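Local coordinates for protein aminotransferase, class III (Thermomicrobium roseum, PDB 6IO1) that acts as a thermostable (S)-enantioselective omega-transaminase, probably moving amino groups by way of its pyridoxal 5'-phosphate cofactor, at residues 52-57 / 436-441; 405-410 / 443-448. All coordinates share one frame; numbering follows the deposited sequence.

In the fold
Helix 432-450 is common to both contacts, binding a sheet and a second helix at once. It gives its earlier turns to interaction 1, where residues 436-441 pack on strand 52-55, and its later turns to interaction 2, where residues 443-448 meet helix 400-410. The two centres lie about 11 Å apart, and they also touch directly, Tyr53 CE2 packing 3.2 Å from Arg409 O. Strand 413-418, which follows helix 400-410 and pairs with strand 52-55, lies beside both contacts. Their centres stand about 20 and 25 Å from that of the chain, and neither includes a residue of the cofactor pocket, to which Lys289 and Asp260 belong.

Interaction 1 of 2, residues 52-57 / 436-441; sequences RYLDGF and DVLIEG
Leu54 reaches from strand 52-55 onto Val437 and Leu438 of helix 432-450, an apolar strand-to-helix contact that packs this C-terminal helix on a mixed sheet of the class-III aminotransferase fold. One methyl does most of the work. With CG anti to the backbone N (chi1 -163°), Leu54 projects CD1 at the helix, where it meets Val437 CG1 at 3.8 Å and Val437 CB at 3.9 Å; the two side chains cross obliquely. Val437 turns that same branch inward because CG1 lies anti to its own backbone N (chi1 171°). The methyl then spans a helical step, since Leu54 CD1 also lies 4.2 Å from Leu438 CB.

Leu438 takes a different course. Its CB leaves the helix at a slant to the strand, and the side chain runs past the end of Leu54 toward Gly56, the last residue of the inverse gamma turn centred on Asp55. The same leucine touches Ile413 and Val415 of the neighbouring strand and Met424 beyond, so it lies over strands 413-418 and 421-424 as well as beside the turn. Val437, by contrast, marks the solvent-exposed border of the contact. No hydrogen bond joins the two segments; at the turn, backbone meets side chain through Gly56 CA, 4.4 Å from Leu438 CD1.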
# COMPACT_ATOMS: atom_id res chain seq x y z
N ARG B 52 6.25 20.89 23.23
CA ARG B 52 7.00 20.88 21.98
C ARG B 52 8.05 19.78 21.98
O ARG B 52 8.67 19.50 23.01
CB ARG B 52 7.67 22.24 21.73
CG ARG B 52 8.22 22.40 20.32
CD ARG B 52 9.12 23.61 20.20
NE ARG B 52 10.33 23.49 21.02
CZ ARG B 52 11.32 24.37 21.02
NH1 ARG B 52 11.25 25.45 20.26
NH2 ARG B 52 12.38 24.18 21.79
N TYR B 53 8.25 19.16 20.82
CA TYR B 53 9.21 18.10 20.62
C TYR B 53 9.97 18.37 19.33
O TYR B 53 9.44 18.97 18.39
CB TYR B 53 8.56 16.72 20.52
CG TYR B 53 7.65 16.34 21.67
CD1 TYR B 53 6.35 16.82 21.74
CD2 TYR B 53 8.08 15.48 22.67
CE1 TYR B 53 5.51 16.46 22.78
CE2 TYR B 53 7.25 15.12 23.71
CZ TYR B 53 5.97 15.61 23.76
OH TYR B 53 5.14 15.25 24.80
N LEU B 54 11.22 17.91 19.29
CA LEU B 54 11.98 17.89 18.05
C LEU B 54 11.72 16.56 17.35
O LEU B 54 11.89 15.49 17.94
CB LEU B 54 13.48 18.06 18.33
CG LEU B 54 14.38 18.44 17.15
CD1 LEU B 54 15.59 19.21 17.64
CD2 LEU B 54 14.82 17.22 16.35
N ASP B 55 11.29 16.64 16.09
CA ASP B 55 10.94 15.45 15.32
C ASP B 55 12.24 14.81 14.84
O ASP B 55 12.63 14.89 13.67
CB ASP B 55 10.02 15.81 14.16
CG ASP B 55 9.21 14.64 13.66
OD1 ASP B 55 9.48 13.50 14.09
OD2 ASP B 55 8.30 14.85 12.82
N GLY B 56 12.92 14.14 15.77
CA GLY B 56 14.23 13.55 15.51
C GLY B 56 14.21 12.36 14.57
O GLY B 56 15.28 11.93 14.13
N PHE B 57 13.03 11.82 14.26
CA PHE B 57 12.89 10.71 13.34
C PHE B 57 12.20 11.12 12.05
O PHE B 57 11.98 10.26 11.19
CB PHE B 57 12.10 9.57 14.02
CG PHE B 57 12.48 8.20 13.55
CD1 PHE B 57 13.79 7.78 13.55
CD2 PHE B 57 11.50 7.31 13.13
CE1 PHE B 57 14.13 6.50 13.13
CE2 PHE B 57 11.83 6.04 12.70
CZ PHE B 57 13.14 5.64 12.71
N ASP B 436 22.07 20.60 18.08
CA ASP B 436 22.51 20.63 19.48
C ASP B 436 21.37 20.25 20.41
O ASP B 436 21.58 19.55 21.41
CB ASP B 436 23.02 22.02 19.84
CG ASP B 436 24.36 22.32 19.23
OD1 ASP B 436 25.05 21.36 18.81
OD2 ASP B 436 24.74 23.50 19.19
N VAL B 437 20.16 20.71 20.11
CA VAL B 437 19.00 20.33 20.91
C VAL B 437 18.84 18.82 20.89
O VAL B 437 18.71 18.18 21.94
CB VAL B 437 17.73 21.04 20.39
CG1 VAL B 437 16.49 20.48 21.06
CG2 VAL B 437 17.85 22.54 20.60
N LEU B 438 18.90 18.23 19.70
CA LEU B 438 18.75 16.78 19.56
C LEU B 438 19.85 16.04 20.31
O LEU B 438 19.58 15.08 21.04
CB LEU B 438 18.75 16.41 18.07
CG LEU B 438 18.74 14.93 17.68
CD1 LEU B 438 17.53 14.25 18.27
CD2 LEU B 438 18.75 14.77 16.18
N ILE B 439 21.09 16.51 20.17
CA ILE B 439 22.22 15.82 20.79
C ILE B 439 22.07 15.83 22.31
O ILE B 439 22.23 14.80 22.98
CB ILE B 439 23.56 16.44 20.34
CG1 ILE B 439 23.79 16.20 18.85
CG2 ILE B 439 24.69 15.71 20.97
CD1 ILE B 439 24.70 17.23 18.21
N GLU B 440 21.82 17.03 22.85
CA GLU B 440 21.71 17.23 24.32
C GLU B 440 20.55 16.40 24.87
O GLU B 440 20.73 15.75 25.92
CB GLU B 440 21.51 18.72 24.63
CG GLU B 440 22.71 19.57 24.29
CD GLU B 440 23.96 19.27 25.10
OE1 GLU B 440 23.87 18.44 26.03
OE2 GLU B 440 25.01 19.87 24.81
N GLY B 441 19.41 16.40 24.17
CA GLY B 441 18.27 15.60 24.59
C GLY B 441 18.61 14.12 24.65
O GLY B 441 18.28 13.44 25.62

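Interaction 2 of 2, residues 405-410 / 443-448; sequences EAATRR and AAALSD
Ala407 and Thr408 pack against Ala445 where helix 400-410 crosses helix 432-450, a close helix-helix packing made possible by small residues in the class-III aminotransferase fold. The axes of the two segments approach to 8.5 Å, their N-to-C directions 136° apart, and the backbones come so near that Ala407 and Ala445 have their CA atoms 5.0 Å from each other. Ala445 is the residue common to the tight part. Its methyl abuts the Thr408 methyl, Ala445 CB lying 3.4 Å from Thr408 CG2, closer than ordinary carbon contact. From the adjacent position, Ala407 CB rests 4.1 Å from Ala445 CB and also approaches the backbone, 3.8 Å from Ala445 O.

Thr408 divides its two branches between different tasks. CG2 stands anti to the carbonyl carbon and meets the partner helix, whereas OG1, at chi1 53°, lies back over its own helix near the carbonyl oxygens of Leu404 and Glu405. A polar group in a buried place is thereby accommodated within the preceding turn, while the residue also packs on Ile413, Val415 and Cys417 of strand 413-418.

Toward solvent the contact thins out. Exposed Asp448 adds little beyond its CB, and its carboxylate turns to Arg411, just past helix 400-410, in a salt bridge through OD2. Another face of helix 400-410 belongs to the dimer interface: Arg409 NH2 donates a hydrogen bond to Phe90 O of the second subunit. At the open border, the remaining touch is Ala407 CB against Asp448 CB, at 4.4 Å.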
# COMPACT_ATOMS: atom_id res chain seq x y z
N GLU B 405 12.34 5.43 25.40
CA GLU B 405 11.26 6.16 24.73
C GLU B 405 10.65 7.18 25.68
O GLU B 405 10.51 8.37 25.33
CB GLU B 405 10.21 5.16 24.26
CG GLU B 405 9.17 5.70 23.29
CD GLU B 405 8.21 4.62 22.82
OE1 GLU B 405 7.23 4.34 23.54
OE2 GLU B 405 8.45 4.03 21.75
N ALA B 406 10.31 6.75 26.89
CA ALA B 406 9.72 7.66 27.87
C ALA B 406 10.69 8.77 28.25
O ALA B 406 10.28 9.93 28.42
CB ALA B 406 9.29 6.88 29.11
N ALA B 407 11.97 8.44 28.43
CA ALA B 407 12.95 9.45 28.83
C ALA B 407 13.15 10.49 27.73
O ALA B 407 13.18 11.70 28.01
CB ALA B 407 14.28 8.78 29.18
N THR B 408 13.31 10.05 26.48
CA THR B 408 13.48 10.98 25.37
C THR B 408 12.25 11.86 25.21
O THR B 408 12.37 13.08 25.02
CB THR B 408 13.76 10.23 24.07
OG1 THR B 408 12.75 9.24 23.87
CG2 THR B 408 15.13 9.56 24.11
N ARG B 409 11.05 11.28 25.27
CA ARG B 409 9.82 12.10 25.10
C ARG B 409 9.72 13.13 26.23
O ARG B 409 9.39 14.29 25.96
CB ARG B 409 8.60 11.19 25.00
CG ARG B 409 8.58 10.39 23.71
CD ARG B 409 7.49 9.34 23.61
NE ARG B 409 7.61 8.65 22.34
CZ ARG B 409 6.71 7.79 21.87
NH1 ARG B 409 5.59 7.58 22.54
NH2 ARG B 409 6.95 7.15 20.75
N ARG B 410 10.10 12.74 27.44
CA ARG B 410 10.05 13.68 28.59
C ARG B 410 10.96 14.87 28.28
O ARG B 410 10.58 16.01 28.62
CB ARG B 410 10.48 12.98 29.88
CG ARG B 410 9.35 12.25 30.60
CD ARG B 410 8.75 11.13 29.78
NE ARG B 410 7.55 10.58 30.40
CZ ARG B 410 7.56 9.68 31.38
NH1 ARG B 410 6.41 9.24 31.88
NH2 ARG B 410 8.70 9.24 31.86
N ALA B 443 21.59 12.67 24.93
CA ALA B 443 22.56 12.41 26.00
C ALA B 443 21.88 12.42 27.36
O ALA B 443 22.12 11.54 28.20
CB ALA B 443 23.68 13.44 25.95
N ALA B 444 21.01 13.41 27.57
CA ALA B 444 20.27 13.54 28.85
C ALA B 444 19.35 12.33 29.05
O ALA B 444 19.31 11.80 30.18
CB ALA B 444 19.47 14.83 28.83
N ALA B 445 18.68 11.88 27.98
CA ALA B 445 17.76 10.72 28.07
C ALA B 445 18.56 9.47 28.45
O ALA B 445 18.09 8.71 29.33
CB ALA B 445 17.06 10.54 26.74
N LEU B 446 19.73 9.28 27.85
CA LEU B 446 20.60 8.15 28.15
C LEU B 446 21.07 8.19 29.59
O LEU B 446 21.10 7.16 30.28
CB LEU B 446 21.79 8.12 27.19
CG LEU B 446 21.55 7.61 25.77
CD1 LEU B 446 22.69 8.05 24.85
CD2 LEU B 446 21.40 6.10 25.76
N SER B 447 21.44 9.38 30.07
CA SER B 447 21.83 9.53 31.47
C SER B 447 20.67 9.22 32.41
O SER B 447 20.87 8.60 33.47
CB SER B 447 22.36 10.94 31.72
OG SER B 447 23.59 11.15 31.05
N ASP B 448 19.46 9.65 32.06
CA ASP B 448 18.31 9.37 32.91
C ASP B 448 18.10 7.87 33.07
O ASP B 448 17.87 7.38 34.18
CB ASP B 448 17.05 10.02 32.32
CG ASP B 448 17.15 11.53 32.25
OD1 ASP B 448 17.98 12.10 32.98
OD2 ASP B 448 16.40 12.13 31.46